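Local coordinates for protein acyl-coenzyme A oxidase 3 (Yarrowia lipolytica, PDB 5YS9) that uses FAD and molecular oxygen to oxidise acyl-CoA substrates to trans-2-enoyl-CoA, releasing hydrogen peroxide in peroxisomal fatty acid beta-oxidation, at residues A[195-200]-A[261-266]; A[209-214]-A[231-236]; A[243-248]-A[267-272]. All blocks are in the same frame, centred on the assembly; numbering follows the deposited sequence.

Contact 1 (A[195-200]-A[261-266]); sequences GATKWW and NGWIQF. With FAD (flavin-adenine dinucleotide), chain C.
Thr197 opens the contact just ahead of the short strand. Its OG1, anti to the carbonyl carbon, accepts from Gln265 NE2 at 3.0 Å, with the hydroxyl oxygen near the plane of the amide. The same oxygen bonds to Thr194 O, so the hydroxyl is gripped from two directions. CG2 of Thr197 rests instead over the backbone, 3.4 Å from Ile264 O.

Lys198 and Ile264 form an antiparallel hydrogen-bonded pair whose two bonds differ in shape. Lys198 N reaches Ile264 O at 2.9 Å within the carbonyl plane. Ile264 N meets Lys198 O at 3.1 Å from above the carbonyl plane, 53° out of it. The lysine chain bends at chi2 (-58°), and its CG meets the edge of the Phe266 ring through CE1. Its ammonium group leads away to Glu164, in a salt bridge, and to the carbonyls of Met162 and Phe214.

Trp199 sets its six-membered ring beside the Trp263 side chain. The planes lie within 20° of each other but are slid so far apart that the rings barely overlap, and the Trp199 ring atoms CE3 and CZ3 both come to 3.6 Å from Trp263 CB. His433, Tyr659 and Phe660 of the second subunit pack against this pair.

At Trp200 the chain turns a corner. One face of its indole carries Trp199 CD1, 3.4 Å above the plane, and the opposite face carries C8 of the FAD isoalloxazine. CB of Asn261 meets the ring edge in plane, 4.0 Å from Trp200 CE3. The strand pair therefore ends directly in the flavin pocket, where the indole of Trp200 lies against the dimethylbenzene part of the cofactor; on the sheet face that carries Ile264, the buried lysine charge is probably balanced by Glu164.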
loop_
_atom_site.group_PDB
_atom_site.type_symbol
_atom_site.label_atom_id
_atom_site.label_comp_id
_atom_site.label_asym_id
_atom_site.label_seq_id
_atom_site.Cartn_x
_atom_site.Cartn_y
_atom_site.Cartn_z
ATOM N N GLY A 195 -26.966 13.039 6.931
ATOM C CA GLY A 195 -25.824 13.314 6.089
ATOM C C GLY A 195 -24.860 14.292 6.733
ATOM O O GLY A 195 -23.676 14.258 6.481
ATOM N N ALA A 196 -25.380 15.193 7.541
ATOM C CA ALA A 196 -24.569 16.216 8.165
ATOM C C ALA A 196 -24.083 15.767 9.528
ATOM O O ALA A 196 -23.610 16.557 10.313
ATOM C CB ALA A 196 -25.325 17.525 8.261
ATOM N N THR A 197 -24.241 14.488 9.818
ATOM C CA THR A 197 -23.732 13.945 11.055
ATOM C C THR A 197 -22.229 14.132 11.074
ATOM O O THR A 197 -21.548 13.782 10.129
ATOM C CB THR A 197 -24.030 12.433 11.143
ATOM O OG1 THR A 197 -25.435 12.219 11.200
ATOM C CG2 THR A 197 -23.412 11.820 12.354
ATOM N N LYS A 198 -21.711 14.657 12.172
ATOM C CA LYS A 198 -20.287 14.733 12.370
ATOM C C LYS A 198 -19.712 13.299 12.314
ATOM O O LYS A 198 -20.416 12.302 12.697
ATOM C CB LYS A 198 -19.907 15.424 13.671
ATOM C CG LYS A 198 -20.346 16.862 13.810
ATOM C CD LYS A 198 -19.803 17.742 12.685
ATOM C CE LYS A 198 -20.000 19.236 12.937
ATOM N NZ LYS A 198 -19.569 20.080 11.780
ATOM N N TRP A 199 -18.495 13.212 11.757
ATOM C CA TRP A 199 -17.912 11.944 11.388
ATOM C C TRP A 199 -16.427 11.993 11.516
ATOM O O TRP A 199 -15.825 13.020 11.274
ATOM C CB TRP A 199 -18.290 11.558 9.942
ATOM C CG TRP A 199 -18.360 10.035 9.775
ATOM C CD1 TRP A 199 -17.364 9.209 9.335
ATOM C CD2 TRP A 199 -19.445 9.177 10.126
ATOM N NE1 TRP A 199 -17.767 7.888 9.385
ATOM C CE2 TRP A 199 -19.054 7.849 9.843
ATOM C CE3 TRP A 199 -20.722 9.396 10.631
ATOM C CZ2 TRP A 199 -19.910 6.753 10.035
ATOM C CZ3 TRP A 199 -21.575 8.281 10.835
ATOM C CH2 TRP A 199 -21.160 6.999 10.537
ATOM N N TRP A 200 -15.852 10.846 11.864
ATOM C CA TRP A 200 -14.434 10.662 12.175
ATOM C C TRP A 200 -13.899 11.504 13.348
ATOM O O TRP A 200 -12.682 11.768 13.416
ATOM C CB TRP A 200 -13.536 10.865 10.934
ATOM C CG TRP A 200 -13.756 9.906 9.868
ATOM C CD1 TRP A 200 -14.044 10.170 8.580
ATOM C CD2 TRP A 200 -13.673 8.490 9.984
ATOM N NE1 TRP A 200 -14.186 8.991 7.873
ATOM C CE2 TRP A 200 -13.974 7.947 8.734
ATOM C CE3 TRP A 200 -13.389 7.625 11.032
ATOM C CZ2 TRP A 200 -14.005 6.572 8.513
ATOM C CZ3 TRP A 200 -13.424 6.247 10.795
ATOM C CH2 TRP A 200 -13.733 5.752 9.563
ATOM N N ASN A 261 -12.831 7.281 17.331
ATOM C CA ASN A 261 -13.472 8.168 16.405
ATOM C C ASN A 261 -14.960 7.904 16.505
ATOM O O ASN A 261 -15.418 6.761 16.417
ATOM C CB ASN A 261 -13.023 7.927 14.979
ATOM C CG ASN A 261 -11.585 8.254 14.768
ATOM O OD1 ASN A 261 -11.229 9.409 14.462
ATOM N ND2 ASN A 261 -10.724 7.231 14.883
ATOM N N GLY A 262 -15.714 8.970 16.693
ATOM C CA GLY A 262 -17.102 8.826 16.871
ATOM C C GLY A 262 -17.826 9.736 15.927
ATOM O O GLY A 262 -17.224 10.673 15.405
ATOM N N TRP A 263 -19.106 9.416 15.712
ATOM C CA TRP A 263 -20.055 10.280 15.022
ATOM C C TRP A 263 -20.822 11.079 16.040
ATOM O O TRP A 263 -20.998 10.606 17.130
ATOM C CB TRP A 263 -21.067 9.487 14.194
ATOM C CG TRP A 263 -21.875 8.460 14.915
ATOM C CD1 TRP A 263 -21.539 7.161 15.052
ATOM C CD2 TRP A 263 -23.135 8.617 15.565
ATOM N NE1 TRP A 263 -22.486 6.493 15.752
ATOM C CE2 TRP A 263 -23.494 7.348 16.075
ATOM C CE3 TRP A 263 -24.005 9.686 15.763
ATOM C CZ2 TRP A 263 -24.683 7.112 16.766
ATOM C CZ3 TRP A 263 -25.212 9.460 16.460
ATOM C CH2 TRP A 263 -25.536 8.185 16.940
ATOM N N ILE A 264 -21.258 12.281 15.679
ATOM C CA ILE A 264 -22.102 13.102 16.535
ATOM C C ILE A 264 -23.269 13.718 15.741
ATOM O O ILE A 264 -23.088 14.244 14.651
ATOM C CB ILE A 264 -21.327 14.269 17.200
ATOM C CG1 ILE A 264 -19.900 13.840 17.633
ATOM C CG2 ILE A 264 -22.124 14.823 18.391
ATOM C CD1 ILE A 264 -19.050 15.000 18.139
ATOM N N GLN A 265 -24.455 13.675 16.333
ATOM C CA GLN A 265 -25.587 14.460 15.915
ATOM C C GLN A 265 -26.012 15.396 17.043
ATOM O O GLN A 265 -26.029 14.988 18.214
ATOM C CB GLN A 265 -26.730 13.550 15.584
ATOM C CG GLN A 265 -26.364 12.472 14.563
ATOM C CD GLN A 265 -27.538 11.668 14.179
ATOM O OE1 GLN A 265 -28.452 11.567 14.941
ATOM N NE2 GLN A 265 -27.546 11.135 12.984
ATOM N N PHE A 266 -26.344 16.643 16.655
ATOM C CA PHE A 266 -26.920 17.677 17.525
ATOM C C PHE A 266 -28.352 17.941 17.113
ATOM O O PHE A 266 -28.617 18.196 15.955
ATOM C CB PHE A 266 -26.175 18.993 17.343
ATOM C CG PHE A 266 -24.703 18.880 17.495
ATOM C CD1 PHE A 266 -23.896 18.544 16.390
ATOM C CD2 PHE A 266 -24.101 19.155 18.700
ATOM C CE1 PHE A 266 -22.525 18.430 16.524
ATOM C CE2 PHE A 266 -22.713 19.056 18.835
ATOM C CZ PHE A 266 -21.937 18.670 17.756
HETATM P PA FAD C . -13.778 14.179 0.328
HETATM O O1A FAD C . -15.217 14.035 0.015
HETATM O O2A FAD C . -13.186 15.519 0.539
HETATM O O5B FAD C . -13.009 13.538 -0.894
HETATM C C5B FAD C . -13.233 12.182 -1.243
HETATM C C4B FAD C . -12.468 11.811 -2.497
HETATM O O4B FAD C . -12.890 12.640 -3.574
HETATM C C3B FAD C . -10.994 12.051 -2.312
HETATM O O3B FAD C . -10.265 11.019 -2.945
HETATM C C2B FAD C . -10.715 13.313 -3.068
HETATM O O2B FAD C . -9.451 13.211 -3.693
HETATM C C1B FAD C . -11.811 13.389 -4.100
HETATM N N9A FAD C . -12.135 14.815 -4.291
HETATM C C8A FAD C . -12.740 15.632 -3.420
HETATM N N7A FAD C . -12.841 16.872 -3.925
HETATM C C5A FAD C . -12.291 16.860 -5.137
HETATM C C6A FAD C . -12.064 17.836 -6.212
HETATM N N6A FAD C . -12.461 19.114 -6.089
HETATM N N1A FAD C . -11.444 17.406 -7.320
HETATM C C2A FAD C . -11.041 16.139 -7.458
HETATM N N3A FAD C . -11.214 15.207 -6.527
HETATM C C4A FAD C . -11.821 15.503 -5.372
HETATM N N1 FAD C . -11.962 15.234 10.960
HETATM C C2 FAD C . -12.119 16.035 12.023
HETATM O O2 FAD C . -12.652 17.131 11.873
HETATM N N3 FAD C . -11.719 15.713 13.242
HETATM C C4 FAD C . -11.133 14.564 13.497
HETATM O O4 FAD C . -10.783 14.293 14.638
HETATM C C4X FAD C . -10.924 13.624 12.397
HETATM N N5 FAD C . -10.344 12.448 12.599
HETATM C C5X FAD C . -10.177 11.605 11.578
HETATM C C6 FAD C . -9.581 10.397 11.837
HETATM C C7 FAD C . -9.390 9.496 10.826
HETATM C C7M FAD C . -8.724 8.192 11.147
HETATM C C8 FAD C . -9.827 9.834 9.455
HETATM C C8M FAD C . -9.621 8.868 8.330
HETATM C C9 FAD C . -10.418 11.051 9.188
HETATM C C9A FAD C . -10.614 11.954 10.206
HETATM N N10 FAD C . -11.212 13.196 9.966
HETATM C C10 FAD C . -11.388 14.037 11.068
HETATM C "C1'" FAD C . -11.692 13.582 8.640
HETATM C "C2'" FAD C . -10.636 13.971 7.622
HETATM O "O2'" FAD C . -10.123 15.241 7.988
HETATM C "C3'" FAD C . -11.295 14.030 6.245
HETATM O "O3'" FAD C . -11.656 12.700 5.921
HETATM C "C4'" FAD C . -10.479 14.572 5.071
HETATM O "O4'" FAD C . -9.895 15.838 5.344
HETATM C "C5'" FAD C . -11.368 14.800 3.871
HETATM O "O5'" FAD C . -11.874 13.569 3.410
HETATM P P FAD C . -13.399 13.374 3.036
HETATM O O1P FAD C . -13.835 12.117 3.677
HETATM O O2P FAD C . -14.116 14.646 3.299
HETATM O O3P FAD C . -13.345 13.141 1.470
#

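Contact 2 (A[209-214]-A[231-236]); sequences THTACF and VQLRDV
The closest side-chain contact is the imidazole of His210 lying over the aliphatic stem of Gln232. CG of Gln232 sits 3.7 Å from the ring centroid of His210 and 23° off the ring normal, a CH-pi contact over the face. Both side chains run the same way, the amide tilted only 21° from the ring. In the next shell, Thr209 OG1, also bonded to Tyr157 N, shares a 2.8 Å hydrogen bond with His210 ND1 in the ring plane, while Gln232 NE2 donates to Arg234 O at 2.9 Å; the first helps set the turn of the imidazole, the second that of the amide. An alanine in place of His210 would remove the ring and its bond to Thr209, and would probably leave the Gln232 stem less well packed.

Beneath them lies the backbone ladder. His210 and Gln232 are an antiparallel non-hydrogen-bonded pair, followed by the hydrogen-bonded pair Thr211 and Val231 (Thr211 N to Val231 O and Val231 N to Thr211 O, both 3.0 Å). Where the second strand ends, Thr209 O accepts from two successive amides, Leu233 N at 2.7 Å and Arg234 N at 3.0 Å, both above the carbonyl plane.

This is the open end of the beta hairpin made by strands 210-219 and 222-232. Phe156 stacks on His210, Val231 and Leu233 pack on strands 245-249 and 262-272, and the Arg234 guanidinium, bonded to Ala205 O of its own chain, also reaches Pro672 O of the second subunit.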
loop_
_atom_site.group_PDB
_atom_site.type_symbol
_atom_site.label_atom_id
_atom_site.label_comp_id
_atom_site.label_asym_id
_atom_site.label_seq_id
_atom_site.Cartn_x
_atom_site.Cartn_y
_atom_site.Cartn_z
ATOM N N THR A 209 -15.658 15.254 26.705
ATOM C CA THR A 209 -16.724 15.978 27.388
ATOM C C THR A 209 -17.207 17.195 26.605
ATOM O O THR A 209 -18.373 17.611 26.763
ATOM C CB THR A 209 -16.237 16.530 28.741
ATOM O OG1 THR A 209 -15.138 17.416 28.536
ATOM C CG2 THR A 209 -15.793 15.409 29.632
ATOM N N HIS A 210 -16.297 17.796 25.817
ATOM C CA HIS A 210 -16.621 18.951 24.959
ATOM C C HIS A 210 -16.085 18.823 23.549
ATOM O O HIS A 210 -15.231 18.016 23.295
ATOM C CB HIS A 210 -16.061 20.240 25.529
ATOM C CG HIS A 210 -16.595 20.606 26.878
ATOM N ND1 HIS A 210 -16.317 19.869 28.014
ATOM C CD2 HIS A 210 -17.295 21.685 27.288
ATOM C CE1 HIS A 210 -16.875 20.455 29.055
ATOM N NE2 HIS A 210 -17.484 21.549 28.640
ATOM N N THR A 211 -16.618 19.633 22.638
ATOM C CA THR A 211 -16.151 19.694 21.262
ATOM C C THR A 211 -16.084 21.118 20.754
ATOM O O THR A 211 -16.733 22.010 21.264
ATOM C CB THR A 211 -17.024 18.885 20.319
ATOM O OG1 THR A 211 -16.368 18.746 19.070
ATOM C CG2 THR A 211 -18.327 19.572 20.053
ATOM N N ALA A 212 -15.246 21.299 19.746
ATOM C CA ALA A 212 -15.182 22.529 18.988
ATOM C C ALA A 212 -16.004 22.216 17.735
ATOM O O ALA A 212 -15.531 21.523 16.852
ATOM C CB ALA A 212 -13.751 22.844 18.644
ATOM N N CYS A 213 -17.257 22.667 17.707
ATOM C CA CYS A 213 -18.186 22.314 16.633
ATOM C C CYS A 213 -18.158 23.372 15.522
ATOM O O CYS A 213 -18.383 24.562 15.769
ATOM C CB CYS A 213 -19.598 22.166 17.196
ATOM S SG CYS A 213 -20.867 21.711 15.971
ATOM N N PHE A 214 -17.883 22.925 14.311
ATOM C CA PHE A 214 -17.915 23.765 13.126
ATOM C C PHE A 214 -19.351 23.774 12.566
ATOM O O PHE A 214 -19.873 22.721 12.210
ATOM C CB PHE A 214 -16.892 23.275 12.077
ATOM C CG PHE A 214 -15.470 23.565 12.457
ATOM C CD1 PHE A 214 -14.838 22.845 13.479
ATOM C CD2 PHE A 214 -14.735 24.561 11.806
ATOM C CE1 PHE A 214 -13.525 23.128 13.859
ATOM C CE2 PHE A 214 -13.402 24.846 12.182
ATOM C CZ PHE A 214 -12.805 24.130 13.212
ATOM N N VAL A 231 -19.302 23.206 22.310
ATOM C CA VAL A 231 -20.522 22.539 22.739
ATOM C C VAL A 231 -20.146 21.463 23.691
ATOM O O VAL A 231 -19.359 20.571 23.371
ATOM C CB VAL A 231 -21.269 21.861 21.562
ATOM C CG1 VAL A 231 -22.578 21.226 22.066
ATOM C CG2 VAL A 231 -21.482 22.837 20.410
ATOM N N GLN A 232 -20.762 21.474 24.840
ATOM C CA GLN A 232 -20.514 20.425 25.804
ATOM C C GLN A 232 -21.247 19.158 25.364
ATOM O O GLN A 232 -22.457 19.196 25.137
ATOM C CB GLN A 232 -20.985 20.881 27.179
ATOM C CG GLN A 232 -20.471 19.999 28.292
ATOM C CD GLN A 232 -20.843 20.504 29.657
ATOM O OE1 GLN A 232 -21.111 21.715 29.872
ATOM N NE2 GLN A 232 -20.875 19.581 30.595
ATOM N N LEU A 233 -20.503 18.057 25.243
ATOM C CA LEU A 233 -21.033 16.774 24.785
ATOM C C LEU A 233 -21.527 15.896 25.912
ATOM O O LEU A 233 -22.532 15.207 25.769
ATOM C CB LEU A 233 -19.960 15.987 24.075
ATOM C CG LEU A 233 -19.457 16.505 22.752
ATOM C CD1 LEU A 233 -18.423 15.541 22.178
ATOM C CD2 LEU A 233 -20.597 16.697 21.805
ATOM N N ARG A 234 -20.824 15.909 27.032
ATOM C CA ARG A 234 -21.181 15.078 28.169
ATOM C C ARG A 234 -21.246 15.871 29.466
ATOM O O ARG A 234 -20.515 16.833 29.678
ATOM C CB ARG A 234 -20.178 13.918 28.348
ATOM C CG ARG A 234 -20.040 12.983 27.161
ATOM C CD ARG A 234 -18.951 11.932 27.411
ATOM N NE ARG A 234 -19.186 10.710 26.657
ATOM C CZ ARG A 234 -18.731 10.433 25.439
ATOM N NH1 ARG A 234 -17.977 11.298 24.756
ATOM N NH2 ARG A 234 -19.054 9.258 24.901
ATOM N N ASP A 235 -22.154 15.447 30.332
ATOM C CA ASP A 235 -22.090 15.769 31.733
ATOM C C ASP A 235 -20.739 15.208 32.241
ATOM O O ASP A 235 -20.432 14.018 32.086
ATOM C CB ASP A 235 -23.253 15.089 32.426
ATOM C CG ASP A 235 -23.198 15.232 33.880
ATOM O OD1 ASP A 235 -23.498 16.344 34.319
ATOM O OD2 ASP A 235 -22.865 14.239 34.576
ATOM N N VAL A 236 -19.937 16.086 32.818
ATOM C CA VAL A 236 -18.566 15.806 33.234
ATOM C C VAL A 236 -18.521 14.731 34.351
ATOM O O VAL A 236 -17.768 13.772 34.332
ATOM C CB VAL A 236 -17.932 17.171 33.670
ATOM C CG1 VAL A 236 -16.976 17.054 34.831
ATOM C CG2 VAL A 236 -17.263 17.845 32.489
#

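Contact 3 (A[243-248]-A[267-272]); sequences PGIALG and TNVRIP
A single backbone hydrogen bond, at the partly exposed end of a strand pairing, defines this contact: the chain enters strand 245-249 just where strand 262-272 is interrupted. Thr267 N donates to Gly244 O at 2.8 Å, with the donor in the carbonyl plane and an N-H...O angle of 153°. The same carbonyl oxygen takes a second hydrogen from a water at 2.7 Å, and that water also bonds to Thr267 OG1. Backbone and side chain of Thr267 are thus both tied to Gly244 O, one directly and one through solvent. The threonine OG1 stands anti to its own carbonyl carbon, beside the backbone N that makes the direct bond.

Gly244 has a positive phi (82°), and a side chain here would be obstructed twice over. A CB would fall 2.5 Å from Thr267 O and 2.9 Å from Val269 CG2, besides being jammed against Pro243 O. With only hydrogens present, Gly244 CA instead approaches Thr267 O in a CA-H...O contact.

The setting is the beta domain in the middle of the acyl-CoA oxidase and dehydrogenase fold, where strand 262-272 changes partner. Up to Thr267 it bonds along strand 245-249 and the residue leading into it, as in the backbone link of Ala246 with Gln265; from Val269 onward it pairs with strand 186-190, through Ile189 and Phe187. Asn268, with both backbone angles positive, lies at the break, its N bonded to Asn190 OD1.

Val269, just past the break, turns its side chain toward the 243-248 segment. Its CG2, anti to the carbonyl carbon, lies 3.4 Å from Gly244 O and touches CD1 of Ile245 at 4.0 Å, the two side chains crossing at about a right angle. Val231 of the adjoining hairpin packs against both, and Phe266 and Leu233 also touch Ile245.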
loop_
_atom_site.group_PDB
_atom_site.type_symbol
_atom_site.label_atom_id
_atom_site.label_comp_id
_atom_site.label_asym_id
_atom_site.label_seq_id
_atom_site.Cartn_x
_atom_site.Cartn_y
_atom_site.Cartn_z
ATOM N N PRO A 243 -28.379 16.771 26.774
ATOM C CA PRO A 243 -29.605 16.760 26.003
ATOM C C PRO A 243 -29.428 17.153 24.548
ATOM O O PRO A 243 -28.793 18.147 24.243
ATOM C CB PRO A 243 -30.498 17.814 26.725
ATOM C CG PRO A 243 -29.738 18.262 27.964
ATOM C CD PRO A 243 -28.539 17.377 28.122
ATOM N N GLY A 244 -30.019 16.392 23.644
ATOM C CA GLY A 244 -29.927 16.733 22.205
ATOM C C GLY A 244 -28.659 16.280 21.505
ATOM O O GLY A 244 -28.528 16.515 20.306
ATOM N N ILE A 245 -27.760 15.615 22.244
ATOM C CA ILE A 245 -26.483 15.123 21.740
ATOM C C ILE A 245 -26.616 13.619 21.535
ATOM O O ILE A 245 -26.956 12.896 22.463
ATOM C CB ILE A 245 -25.340 15.331 22.755
ATOM C CG1 ILE A 245 -25.174 16.833 23.091
ATOM C CG2 ILE A 245 -24.024 14.699 22.247
ATOM C CD1 ILE A 245 -24.518 17.647 22.003
ATOM N N ALA A 246 -26.388 13.170 20.308
ATOM C CA ALA A 246 -26.283 11.778 20.026
ATOM C C ALA A 246 -24.869 11.556 19.512
ATOM O O ALA A 246 -24.355 12.332 18.707
ATOM C CB ALA A 246 -27.306 11.385 18.988
ATOM N N LEU A 247 -24.243 10.491 19.970
ATOM C CA LEU A 247 -22.972 10.081 19.425
ATOM C C LEU A 247 -22.684 8.595 19.700
ATOM O O LEU A 247 -23.383 7.958 20.485
ATOM C CB LEU A 247 -21.877 10.960 20.015
ATOM C CG LEU A 247 -21.678 10.886 21.516
ATOM C CD1 LEU A 247 -20.962 9.629 21.978
ATOM C CD2 LEU A 247 -20.885 12.149 21.850
ATOM N N GLY A 248 -21.743 8.050 18.945
ATOM C CA GLY A 248 -21.398 6.651 19.010
ATOM C C GLY A 248 -20.040 6.344 18.434
ATOM O O GLY A 248 -19.476 7.145 17.733
ATOM N N THR A 267 -29.260 17.914 18.051
ATOM C CA THR A 267 -30.660 18.211 17.776
ATOM C C THR A 267 -31.084 19.316 18.729
ATOM O O THR A 267 -31.173 19.113 19.957
ATOM C CB THR A 267 -31.539 16.963 17.954
ATOM O OG1 THR A 267 -30.958 15.863 17.224
ATOM C CG2 THR A 267 -32.976 17.236 17.461
ATOM N N ASN A 268 -31.224 20.512 18.171
ATOM C CA ASN A 268 -31.709 21.662 18.913
ATOM C C ASN A 268 -30.989 21.909 20.217
ATOM O O ASN A 268 -31.590 22.248 21.223
ATOM C CB ASN A 268 -33.222 21.552 19.076
ATOM C CG ASN A 268 -33.907 21.440 17.716
ATOM O OD1 ASN A 268 -33.661 22.265 16.813
ATOM N ND2 ASN A 268 -34.707 20.383 17.528
ATOM N N VAL A 269 -29.674 21.775 20.162
ATOM C CA VAL A 269 -28.839 21.926 21.340
ATOM C C VAL A 269 -28.617 23.425 21.587
ATOM O O VAL A 269 -28.182 24.168 20.703
ATOM C CB VAL A 269 -27.511 21.191 21.137
ATOM C CG1 VAL A 269 -26.524 21.482 22.238
ATOM C CG2 VAL A 269 -27.788 19.710 21.038
ATOM N N ARG A 270 -28.936 23.846 22.791
ATOM C CA ARG A 270 -28.942 25.233 23.149
ATOM C C ARG A 270 -27.597 25.534 23.785
ATOM O O ARG A 270 -27.206 24.856 24.717
ATOM C CB ARG A 270 -30.120 25.490 24.103
ATOM C CG ARG A 270 -31.520 25.368 23.462
ATOM C CD ARG A 270 -32.382 26.593 23.825
ATOM N NE ARG A 270 -33.756 26.651 23.275
ATOM C CZ ARG A 270 -34.432 27.775 22.968
ATOM N NH1 ARG A 270 -33.899 28.996 23.118
ATOM N NH2 ARG A 270 -35.669 27.683 22.483
ATOM N N ILE A 271 -26.852 26.496 23.247
ATOM C CA ILE A 271 -25.613 26.947 23.897
ATOM C C ILE A 271 -25.614 28.475 24.073
ATOM O O ILE A 271 -26.216 29.170 23.262
ATOM C CB ILE A 271 -24.316 26.533 23.143
ATOM C CG1 ILE A 271 -24.251 27.133 21.761
ATOM C CG2 ILE A 271 -24.170 25.017 23.068
ATOM C CD1 ILE A 271 -22.897 26.962 21.133
ATOM N N PRO A 272 -24.913 29.004 25.096
ATOM C CA PRO A 272 -24.848 30.478 25.153
ATOM C C PRO A 272 -24.098 31.052 23.934
ATOM O O PRO A 272 -23.236 30.368 23.381
ATOM C CB PRO A 272 -24.102 30.752 26.474
ATOM C CG PRO A 272 -24.138 29.467 27.252
ATOM C CD PRO A 272 -24.134 28.385 26.189
HETATM O O HOH W 1 -29.347 14.545 18.677
#

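Overall arrangement
All three contacts belong to one mixed sheet of the middle domain, on the same side of the chain's centre. Their centres lie about 13 Å (1 and 2), 12 Å (1 and 3) and 9 Å (2 and 3) apart. Strand 262-272 serves both contact 1 and contact 3, pairing in turn with strands 198-201 and 245-249. Along the chain, contact 2 falls within the span of contact 1 and before contact 3, whereas 1 and 3 interleave. Phe266, Cys213, Val231, Ile245 and Val269 link the three through packing, and Lys198 NZ reaches Phe214 O. The sheet thereby connects the flavin pocket, at contact 1, to the partly exposed strand ends at contact 3.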